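PDB 2EVE: hypothetical protein PSPTO5229 from Pseudomonas syringae pv. tomato str. DC3000, which is of unknown function but carries an EVE domain of the PUA-related clan, and so may bind nucleic acid, perhaps modified bases. Local coordinates for residues A24-R30 / W94-I99; E56-I62 / D103-L109; D45-F49 / W142-L146. One frame throughout, in Å; residues are numbered along the deposited sequence.

Contact 1 (A24-R30 / W94-I99); sequences ARWDGVR and WSALDI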
loop_
_atom_site.group_PDB
_atom_site.type_symbol
_atom_site.label_atom_id
_atom_site.label_comp_id
_atom_site.label_asym_id
_atom_site.label_seq_id
_atom_site.Cartn_x
_atom_site.Cartn_y
_atom_site.Cartn_z
ATOM N N ALA A 24 -1.442 -10.898 6.323
ATOM C CA ALA A 24 -2.824 -10.644 5.958
ATOM C C ALA A 24 -2.975 -10.446 4.458
ATOM O O ALA A 24 -1.987 -10.391 3.726
ATOM C CB ALA A 24 -3.319 -9.402 6.692
ATOM N N ARG A 25 -4.219 -10.333 4.006
ATOM C CA ARG A 25 -4.496 -10.120 2.592
ATOM C C ARG A 25 -4.716 -8.641 2.312
ATOM O O ARG A 25 -5.450 -7.962 3.031
ATOM C CB ARG A 25 -5.743 -10.895 2.157
ATOM C CG ARG A 25 -6.075 -10.743 0.672
ATOM C CD ARG A 25 -7.314 -11.540 0.299
ATOM N NE ARG A 25 -8.515 -11.000 0.927
ATOM C CZ ARG A 25 -9.523 -11.746 1.363
ATOM N NH1 ARG A 25 -9.471 -13.067 1.243
ATOM N NH2 ARG A 25 -10.586 -11.173 1.910
ATOM N N TRP A 26 -4.064 -8.146 1.265
ATOM C CA TRP A 26 -4.217 -6.760 0.853
ATOM C C TRP A 26 -5.165 -6.837 -0.330
ATOM O O TRP A 26 -4.842 -7.441 -1.348
ATOM C CB TRP A 26 -2.878 -6.181 0.401
ATOM C CG TRP A 26 -2.863 -4.680 0.347
ATOM C CD1 TRP A 26 -3.292 -3.881 -0.676
ATOM C CD2 TRP A 26 -2.416 -3.802 1.384
ATOM N NE1 TRP A 26 -3.141 -2.550 -0.333
ATOM C CE2 TRP A 26 -2.609 -2.478 0.927
ATOM C CE3 TRP A 26 -1.880 -4.007 2.661
ATOM C CZ2 TRP A 26 -2.274 -1.363 1.705
ATOM C CZ3 TRP A 26 -1.546 -2.899 3.433
ATOM C CH2 TRP A 26 -1.749 -1.595 2.952
ATOM N N ASP A 27 -6.343 -6.242 -0.198
ATOM C CA ASP A 27 -7.310 -6.295 -1.281
ATOM C C ASP A 27 -7.986 -4.955 -1.487
ATOM O O ASP A 27 -7.549 -3.949 -0.940
ATOM C CB ASP A 27 -8.358 -7.368 -0.979
ATOM C CG ASP A 27 -8.982 -7.206 0.393
ATOM O OD1 ASP A 27 -9.321 -6.062 0.758
ATOM O OD2 ASP A 27 -9.143 -8.220 1.108
ATOM N N GLY A 28 -9.042 -4.943 -2.294
ATOM C CA GLY A 28 -9.770 -3.708 -2.526
ATOM C C GLY A 28 -9.085 -2.657 -3.376
ATOM O O GLY A 28 -9.479 -1.485 -3.347
ATOM N N VAL A 29 -8.053 -3.045 -4.120
ATOM C CA VAL A 29 -7.379 -2.093 -4.993
ATOM C C VAL A 29 -8.205 -2.104 -6.274
ATOM O O VAL A 29 -8.327 -3.136 -6.938
ATOM C CB VAL A 29 -5.924 -2.508 -5.259
ATOM C CG1 VAL A 29 -5.272 -1.533 -6.228
ATOM C CG2 VAL A 29 -5.156 -2.522 -3.936
ATOM N N ARG A 30 -8.786 -0.953 -6.604
ATOM C CA ARG A 30 -9.667 -0.841 -7.759
ATOM C C ARG A 30 -9.288 0.244 -8.754
ATOM O O ARG A 30 -10.149 0.930 -9.300
ATOM C CB ARG A 30 -11.098 -0.615 -7.266
ATOM C CG ARG A 30 -11.639 -1.773 -6.426
ATOM C CD ARG A 30 -11.944 -2.985 -7.300
ATOM N NE ARG A 30 -12.495 -4.113 -6.551
ATOM C CZ ARG A 30 -11.767 -5.012 -5.895
ATOM N NH1 ARG A 30 -10.444 -4.924 -5.886
ATOM N NH2 ARG A 30 -12.365 -6.013 -5.259
ATOM N N TRP A 94 -9.494 -7.809 -10.973
ATOM C CA TRP A 94 -8.707 -7.350 -9.835
ATOM C C TRP A 94 -7.826 -8.387 -9.157
ATOM O O TRP A 94 -8.121 -9.583 -9.169
ATOM C CB TRP A 94 -9.645 -6.716 -8.813
ATOM C CG TRP A 94 -10.520 -5.680 -9.434
ATOM C CD1 TRP A 94 -11.878 -5.727 -9.576
ATOM C CD2 TRP A 94 -10.095 -4.450 -10.027
ATOM N NE1 TRP A 94 -12.325 -4.597 -10.224
ATOM C CE2 TRP A 94 -11.249 -3.799 -10.516
ATOM C CE3 TRP A 94 -8.845 -3.836 -10.200
ATOM C CZ2 TRP A 94 -11.194 -2.559 -11.159
ATOM C CZ3 TRP A 94 -8.789 -2.600 -10.844
ATOM C CH2 TRP A 94 -9.959 -1.978 -11.317
ATOM N N SER A 95 -6.750 -7.902 -8.548
ATOM C CA SER A 95 -5.790 -8.761 -7.867
ATOM C C SER A 95 -5.491 -8.317 -6.446
ATOM O O SER A 95 -5.425 -7.125 -6.150
ATOM C CB SER A 95 -4.472 -8.794 -8.649
ATOM O OG SER A 95 -4.669 -9.248 -9.974
ATOM N N ALA A 96 -5.305 -9.298 -5.572
ATOM C CA ALA A 96 -4.963 -9.048 -4.183
ATOM C C ALA A 96 -3.655 -9.789 -3.969
ATOM O O ALA A 96 -3.165 -10.470 -4.869
ATOM C CB ALA A 96 -6.035 -9.617 -3.264
ATOM N N LEU A 97 -3.075 -9.644 -2.788
ATOM C CA LEU A 97 -1.852 -10.361 -2.478
ATOM C C LEU A 97 -1.714 -10.431 -0.973
ATOM O O LEU A 97 -2.436 -9.749 -0.253
ATOM C CB LEU A 97 -0.636 -9.685 -3.130
ATOM C CG LEU A 97 -0.393 -8.179 -2.996
ATOM C CD1 LEU A 97 -0.065 -7.817 -1.559
ATOM C CD2 LEU A 97 0.759 -7.801 -3.918
ATOM N N ASP A 98 -0.819 -11.283 -0.493
ATOM C CA ASP A 98 -0.630 -11.403 0.941
ATOM C C ASP A 98 0.612 -10.644 1.368
ATOM O O ASP A 98 1.646 -10.695 0.697
ATOM C CB ASP A 98 -0.497 -12.869 1.359
ATOM C CG ASP A 98 -1.727 -13.691 1.026
ATOM O OD1 ASP A 98 -2.847 -13.136 1.030
ATOM O OD2 ASP A 98 -1.568 -14.902 0.771
ATOM N N ILE A 99 0.501 -9.939 2.489
ATOM C CA ILE A 99 1.609 -9.160 3.020
ATOM C C ILE A 99 1.949 -9.576 4.446
ATOM O O ILE A 99 1.151 -10.216 5.130
ATOM C CB ILE A 99 1.285 -7.656 3.041
ATOM C CG1 ILE A 99 0.093 -7.392 3.966
ATOM C CG2 ILE A 99 0.980 -7.171 1.627
ATOM C CD1 ILE A 99 0.054 -5.993 4.523
HETATM O O HOH W 1 -6.363 -4.965 -7.864
HETATM O O HOH W 2 -7.001 -5.777 -4.444
#
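The guanidinium of Arg30 lies flat on the indole of Trp94, the two planes only 7° apart and their centres 4.1 Å from each other. Arg30 CD sits over the same indole face, 3.3 Å from the centroid of the Trp94 five-membered ring, which makes a CH-pi contact beside an off-centre cation-pi one. A bend at chi2 (-73°) turns the arginine chain so that NH1 reaches Val29 O, donating from well above that carbonyl's plane, while the acceptor stays in the plane of the guanidinium. Tyr82 O and the Asp72 carboxylate hold the cation further, Tyr32 stacks on Trp94, and Asp84 accepts from Trp94 NE1. At the other end, Ile99 CD1 meets the edge of the Trp26 ring, 3.3 Å from Trp26 CE3.

Between these two ends the backbones form an antiparallel ladder. Ala24 and Ile99 are a hydrogen-bonded pair, as are Trp26 and Leu97; Arg25 faces Asp98 in a non-hydrogen-bonded pair. The Trp26 N to Leu97 O bond is nearly straight, 2.7 Å long at 176°. Beyond Asp27 the backbones separate, and two waters bridge the gap: one joins Val29 O to Ser95 N, the other Val29 N to Ser95 O. Arg25 NE stays 6.1 Å from Asp98 OD1; it forms a salt bridge with Asp27 OD2 at 2.9 Å, and Asp98 OD1 bonds to Tyr70 OH instead.

Strand 23-26 is one of the two edge strands of the mixed sheet within the chain, and strand 95-110 separates it from strand 58-71. Helix 32-40 packs on Val29 and Leu97 through Leu38, whereas Trp26 meets Phe47 and Phe49 of strand 46-51 edge-to-face and reaches Met6 of strand 3-8.

Contact 2 (E56-I62 / D103-L109); sequences EPGIAGI and DIFKNVL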
loop_
_atom_site.group_PDB
_atom_site.type_symbol
_atom_site.label_atom_id
_atom_site.label_comp_id
_atom_site.label_asym_id
_atom_site.label_seq_id
_atom_site.Cartn_x
_atom_site.Cartn_y
_atom_site.Cartn_z
ATOM N N GLU A 56 -4.066 11.660 11.071
ATOM C CA GLU A 56 -2.619 11.772 10.929
ATOM C C GLU A 56 -2.122 10.941 9.751
ATOM O O GLU A 56 -1.492 9.899 9.935
ATOM C CB GLU A 56 -1.929 11.318 12.218
ATOM C CG GLU A 56 -0.450 11.660 12.281
ATOM C CD GLU A 56 0.200 11.211 13.575
ATOM O OE1 GLU A 56 1.386 11.537 13.785
ATOM O OE2 GLU A 56 -0.472 10.533 14.380
ATOM N N PRO A 57 -2.396 11.398 8.519
ATOM C CA PRO A 57 -1.974 10.686 7.309
ATOM C C PRO A 57 -0.464 10.678 7.115
ATOM O O PRO A 57 0.219 11.650 7.433
ATOM C CB PRO A 57 -2.694 11.446 6.199
ATOM C CG PRO A 57 -2.700 12.852 6.727
ATOM C CD PRO A 57 -3.103 12.643 8.170
ATOM N N GLY A 58 0.057 9.577 6.588
ATOM C CA GLY A 58 1.487 9.490 6.370
ATOM C C GLY A 58 1.987 8.069 6.472
ATOM O O GLY A 58 1.210 7.147 6.712
ATOM N N ILE A 59 3.288 7.889 6.288
ATOM C CA ILE A 59 3.880 6.560 6.368
ATOM C C ILE A 59 3.934 6.126 7.829
ATOM O O ILE A 59 4.572 6.771 8.660
ATOM C CB ILE A 59 5.281 6.564 5.747
ATOM C CG1 ILE A 59 5.160 6.913 4.259
ATOM C CG2 ILE A 59 5.944 5.209 5.932
ATOM C CD1 ILE A 59 6.473 7.068 3.539
ATOM N N ALA A 60 3.260 5.018 8.129
ATOM C CA ALA A 60 3.173 4.512 9.496
ATOM C C ALA A 60 4.033 3.296 9.807
ATOM O O ALA A 60 4.186 2.924 10.974
ATOM C CB ALA A 60 1.724 4.205 9.825
ATOM N N GLY A 61 4.584 2.673 8.774
ATOM C CA GLY A 61 5.410 1.504 8.992
ATOM C C GLY A 61 5.859 0.843 7.708
ATOM O O GLY A 61 5.766 1.426 6.624
ATOM N N ILE A 62 6.335 -0.389 7.841
ATOM C CA ILE A 62 6.840 -1.163 6.717
ATOM C C ILE A 62 6.250 -2.570 6.697
ATOM O O ILE A 62 6.056 -3.191 7.743
ATOM C CB ILE A 62 8.375 -1.283 6.800
ATOM C CG1 ILE A 62 8.996 0.114 6.820
ATOM C CG2 ILE A 62 8.905 -2.097 5.630
ATOM C CD1 ILE A 62 10.500 0.103 7.061
ATOM N N ASP A 103 7.819 -3.588 10.202
ATOM C CA ASP A 103 8.102 -2.625 11.261
ATOM C C ASP A 103 7.007 -1.581 11.421
ATOM O O ASP A 103 6.239 -1.311 10.496
ATOM C CB ASP A 103 9.454 -1.947 10.982
ATOM C CG ASP A 103 10.001 -1.194 12.187
ATOM O OD1 ASP A 103 9.680 -1.570 13.335
ATOM O OD2 ASP A 103 10.774 -0.233 11.984
ATOM N N ILE A 104 6.919 -1.011 12.618
ATOM C CA ILE A 104 5.933 0.019 12.893
ATOM C C ILE A 104 6.682 1.223 13.454
ATOM O O ILE A 104 7.543 1.083 14.325
ATOM C CB ILE A 104 4.859 -0.475 13.895
ATOM C CG1 ILE A 104 3.856 0.643 14.169
ATOM C CG2 ILE A 104 5.520 -0.982 15.170
ATOM C CD1 ILE A 104 2.680 0.218 15.021
ATOM N N PHE A 105 6.374 2.400 12.925
ATOM C CA PHE A 105 7.031 3.626 13.355
ATOM C C PHE A 105 6.425 4.177 14.640
ATOM O O PHE A 105 5.213 4.109 14.850
ATOM C CB PHE A 105 6.934 4.695 12.257
ATOM C CG PHE A 105 7.644 4.337 10.971
ATOM C CD1 PHE A 105 8.438 3.198 10.874
ATOM C CD2 PHE A 105 7.529 5.164 9.856
ATOM C CE1 PHE A 105 9.112 2.893 9.687
ATOM C CE2 PHE A 105 8.197 4.868 8.668
ATOM C CZ PHE A 105 8.989 3.730 8.583
ATOM N N LYS A 106 7.277 4.722 15.501
ATOM C CA LYS A 106 6.812 5.308 16.750
ATOM C C LYS A 106 6.045 6.574 16.389
ATOM O O LYS A 106 5.057 6.927 17.031
ATOM C CB LYS A 106 8.000 5.660 17.650
ATOM C CG LYS A 106 7.604 6.296 18.979
ATOM C CD LYS A 106 8.820 6.721 19.795
ATOM C CE LYS A 106 9.678 5.531 20.205
ATOM N NZ LYS A 106 10.847 5.946 21.036
ATOM N N ASN A 107 6.511 7.246 15.343
ATOM C CA ASN A 107 5.886 8.473 14.875
ATOM C C ASN A 107 5.637 8.405 13.372
ATOM O O ASN A 107 6.539 8.096 12.593
ATOM C CB ASN A 107 6.783 9.670 15.203
ATOM C CG ASN A 107 6.923 9.902 16.697
ATOM O OD1 ASN A 107 5.953 10.233 17.377
ATOM N ND2 ASN A 107 8.133 9.723 17.214
ATOM N N VAL A 108 4.405 8.686 12.968
ATOM C CA VAL A 108 4.050 8.657 11.558
ATOM C C VAL A 108 4.769 9.776 10.802
ATOM O O VAL A 108 4.951 10.875 11.329
ATOM C CB VAL A 108 2.517 8.816 11.375
ATOM C CG1 VAL A 108 2.173 8.969 9.902
ATOM C CG2 VAL A 108 1.798 7.603 11.958
ATOM N N LEU A 109 5.202 9.481 9.578
ATOM C CA LEU A 109 5.870 10.477 8.743
ATOM C C LEU A 109 4.769 11.143 7.930
ATOM O O LEU A 109 4.326 10.612 6.911
ATOM C CB LEU A 109 6.890 9.813 7.811
ATOM C CG LEU A 109 8.118 9.198 8.486
ATOM C CD1 LEU A 109 8.995 8.513 7.445
ATOM C CD2 LEU A 109 8.905 10.288 9.206
HETATM O O HOH W 3 2.499 9.479 14.986
HETATM O O HOH W 4 4.294 12.008 13.717
HETATM O O HOH W 5 2.996 4.123 13.137
#
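Phe105 projects from its strand across the backbone of residues 59 to 62. Its CB lies 3.5 Å from Ala60 O, the carbonyl that also accepts the Phe105 N-H, and its CG is 3.7 Å from the same Ala60 O. With CG anti to its own carbonyl carbon (chi1 -64°), the ring is laid across the opposite strand, and Gly61 CA stands over the ring centre, 10° off the normal and 3.9 Å from Phe105 CD1. On one flank CD2 nears Ile59 O and CE2 meets Ile59 CG2 at 3.6 Å; on the other flank CE1, and at the tip CZ, lie 4.0 Å from Ile62 CG1. The absence of a side chain at Gly61 leaves room for Asp103 O and for Ile104 CA, 4.2 Å from Gly61 CA.

Val108 closes the other end of the contact. Its CG1, anti to the backbone N (chi1 173°), comes within 3.5 Å of Ile59 O, and CG2 touches Ala60 CB. Glu56 extends past this valine in the opposite direction, and two waters tie its OE1 to Val108 N and Val108 O.

Backbone bonds run in both directions between Ile59 and Leu109 and between Ile62 and Asp103. Between these pairs a water bridges Ala60 O and Phe105 O, donating to each. Asp103 directs its carboxylate to Arg149 of helix 139-149.

Ala60 and Gly61 both face Phe49 on the neighbouring strand 46-51, which makes them a classic beta bulge. The antiparallel pairing itself, interrupted by the corner at residues 106 and 107, belongs to the mixed beta-sheet of this EVE domain, a PUA-related fold.

Contact 3 (D45-F49 / W142-L146); sequences DEFFF and WAAIL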
loop_
_atom_site.group_PDB
_atom_site.type_symbol
_atom_site.label_atom_id
_atom_site.label_comp_id
_atom_site.label_asym_id
_atom_site.label_seq_id
_atom_site.Cartn_x
_atom_site.Cartn_y
_atom_site.Cartn_z
ATOM N N ASP A 45 9.709 -8.325 -1.547
ATOM C CA ASP A 45 9.691 -6.880 -1.755
ATOM C C ASP A 45 9.123 -6.250 -0.492
ATOM O O ASP A 45 8.324 -6.868 0.213
ATOM C CB ASP A 45 8.795 -6.497 -2.936
ATOM C CG ASP A 45 9.431 -6.785 -4.286
ATOM O OD1 ASP A 45 10.598 -7.233 -4.333
ATOM O OD2 ASP A 45 8.751 -6.560 -5.305
ATOM N N GLU A 46 9.539 -5.027 -0.197
ATOM C CA GLU A 46 9.041 -4.332 0.982
ATOM C C GLU A 46 8.257 -3.107 0.550
ATOM O O GLU A 46 8.461 -2.591 -0.549
ATOM C CB GLU A 46 10.203 -3.922 1.886
ATOM C CG GLU A 46 10.885 -5.099 2.556
ATOM C CD GLU A 46 12.158 -4.701 3.275
ATOM O OE1 GLU A 46 13.116 -4.276 2.596
ATOM O OE2 GLU A 46 12.199 -4.819 4.516
ATOM N N PHE A 47 7.356 -2.643 1.408
ATOM C CA PHE A 47 6.561 -1.469 1.077
ATOM C C PHE A 47 6.260 -0.622 2.292
ATOM O O PHE A 47 6.185 -1.125 3.416
ATOM C CB PHE A 47 5.235 -1.886 0.422
ATOM C CG PHE A 47 4.266 -2.553 1.366
ATOM C CD1 PHE A 47 3.317 -1.808 2.064
ATOM C CD2 PHE A 47 4.298 -3.931 1.553
ATOM C CE1 PHE A 47 2.417 -2.430 2.935
ATOM C CE2 PHE A 47 3.405 -4.561 2.421
ATOM C CZ PHE A 47 2.465 -3.812 3.109
ATOM N N PHE A 48 6.105 0.677 2.061
ATOM C CA PHE A 48 5.746 1.584 3.136
ATOM C C PHE A 48 4.237 1.514 3.291
ATOM O O PHE A 48 3.498 1.594 2.308
ATOM C CB PHE A 48 6.161 3.018 2.810
ATOM C CG PHE A 48 7.625 3.268 2.964
ATOM C CD1 PHE A 48 8.289 2.875 4.122
ATOM C CD2 PHE A 48 8.345 3.897 1.957
ATOM C CE1 PHE A 48 9.650 3.106 4.274
ATOM C CE2 PHE A 48 9.707 4.133 2.100
ATOM C CZ PHE A 48 10.362 3.737 3.261
ATOM N N PHE A 49 3.795 1.339 4.531
ATOM C CA PHE A 49 2.375 1.256 4.864
ATOM C C PHE A 49 1.925 2.693 5.139
ATOM O O PHE A 49 2.255 3.273 6.175
ATOM C CB PHE A 49 2.205 0.381 6.117
ATOM C CG PHE A 49 0.792 -0.104 6.363
ATOM C CD1 PHE A 49 -0.271 0.788 6.479
ATOM C CD2 PHE A 49 0.544 -1.466 6.539
ATOM C CE1 PHE A 49 -1.567 0.328 6.770
ATOM C CE2 PHE A 49 -0.736 -1.932 6.828
ATOM C CZ PHE A 49 -1.797 -1.038 6.944
ATOM N N TRP A 142 13.566 5.292 -0.903
ATOM C CA TRP A 142 13.416 4.419 0.252
ATOM C C TRP A 142 14.428 4.789 1.336
ATOM O O TRP A 142 14.069 4.955 2.500
ATOM C CB TRP A 142 13.596 2.956 -0.171
ATOM C CG TRP A 142 13.319 1.960 0.924
ATOM C CD1 TRP A 142 14.210 1.477 1.842
ATOM C CD2 TRP A 142 12.057 1.355 1.235
ATOM N NE1 TRP A 142 13.578 0.611 2.705
ATOM C CE2 TRP A 142 12.257 0.519 2.356
ATOM C CE3 TRP A 142 10.773 1.441 0.678
ATOM C CZ2 TRP A 142 11.221 -0.230 2.927
ATOM C CZ3 TRP A 142 9.742 0.698 1.247
ATOM C CH2 TRP A 142 9.976 -0.128 2.363
ATOM N N ALA A 143 15.691 4.925 0.946
ATOM C CA ALA A 143 16.741 5.281 1.892
ATOM C C ALA A 143 16.473 6.650 2.507
ATOM O O ALA A 143 16.710 6.863 3.695
ATOM C CB ALA A 143 18.097 5.277 1.194
ATOM N N ALA A 144 15.974 7.579 1.696
ATOM C CA ALA A 144 15.683 8.923 2.178
ATOM C C ALA A 144 14.598 8.905 3.247
ATOM O O ALA A 144 14.689 9.613 4.250
ATOM C CB ALA A 144 15.257 9.816 1.017
ATOM N N ILE A 145 13.568 8.095 3.032
ATOM C CA ILE A 145 12.482 8.010 3.994
ATOM C C ILE A 145 12.945 7.325 5.280
ATOM O O ILE A 145 12.582 7.750 6.377
ATOM C CB ILE A 145 11.265 7.279 3.382
ATOM C CG1 ILE A 145 10.655 8.164 2.290
ATOM C CG2 ILE A 145 10.228 6.978 4.457
ATOM C CD1 ILE A 145 9.616 7.487 1.435
ATOM N N LEU A 146 13.759 6.282 5.156
ATOM C CA LEU A 146 14.257 5.601 6.347
ATOM C C LEU A 146 15.085 6.576 7.185
ATOM O O LEU A 146 15.015 6.562 8.414
ATOM C CB LEU A 146 15.115 4.388 5.975
ATOM C CG LEU A 146 14.418 3.171 5.363
ATOM C CD1 LEU A 146 15.439 2.059 5.175
ATOM C CD2 LEU A 146 13.283 2.698 6.265
#
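Helix-on-sheet packing of the EVE domain brings helix 139-149 against strand 46-51, with an offset aromatic stack at its heart. The Phe48 ring and the six-membered ring of Trp142 lie 3.8 Å apart between centroids with their planes 13° from parallel, and Trp142 CZ3 stands over the centre of the phenyl ring. Ile145 covers the opposite face of that ring, with CG2 3.9 Å from the Phe48 centroid, so the phenylalanine is sandwiched between indole and methyl groups one helical turn apart.

The short helix and strand axes run at 46° to each other and come no closer than 10.9 Å, a gap bridged by these long side chains. Trp142 holds its CG anti to the backbone N (chi1 -174°), which swings the indole off the helix toward the strand. There CH2 meets the main chain edge-on, 3.7 Å from Phe47 C, and also touches Glu46 CB. Tyr3 of strand 3-8 stacks on the indole, while Ile59 and Ile62 of strand 58-71 also touch Phe48. Leu146 reaches the edge of the Phe48 ring near its plane, with CD2 4.2 Å from Phe48 CE1.

All three contacts involve one mixed sheet. Contacts 1 and 2 share strand 95-110, with centres about 20 Å apart, on opposite sides of the chain's centre. The centres of contacts 2 and 3 are about 11 Å apart, and strand 46-51 pairs with strand 58-71: Ala60 N lies 2.8 Å from Phe49 O, a probable hydrogen bond. On the helix side, Leu109 CD1 packs 3.6 Å from Ile145 CG2. Contact 1 meets contact 3 through aromatic packing, with Trp26 CZ3 3.6 Å from Phe49 CE2. The bound tris-hydroxymethyl-methyl-ammonium, in a pocket that includes Tyr50, is nearest contact 2: about 4 Å from the Pro57 side chain, against about 10 Å for Trp26 and 13 Å for Phe48.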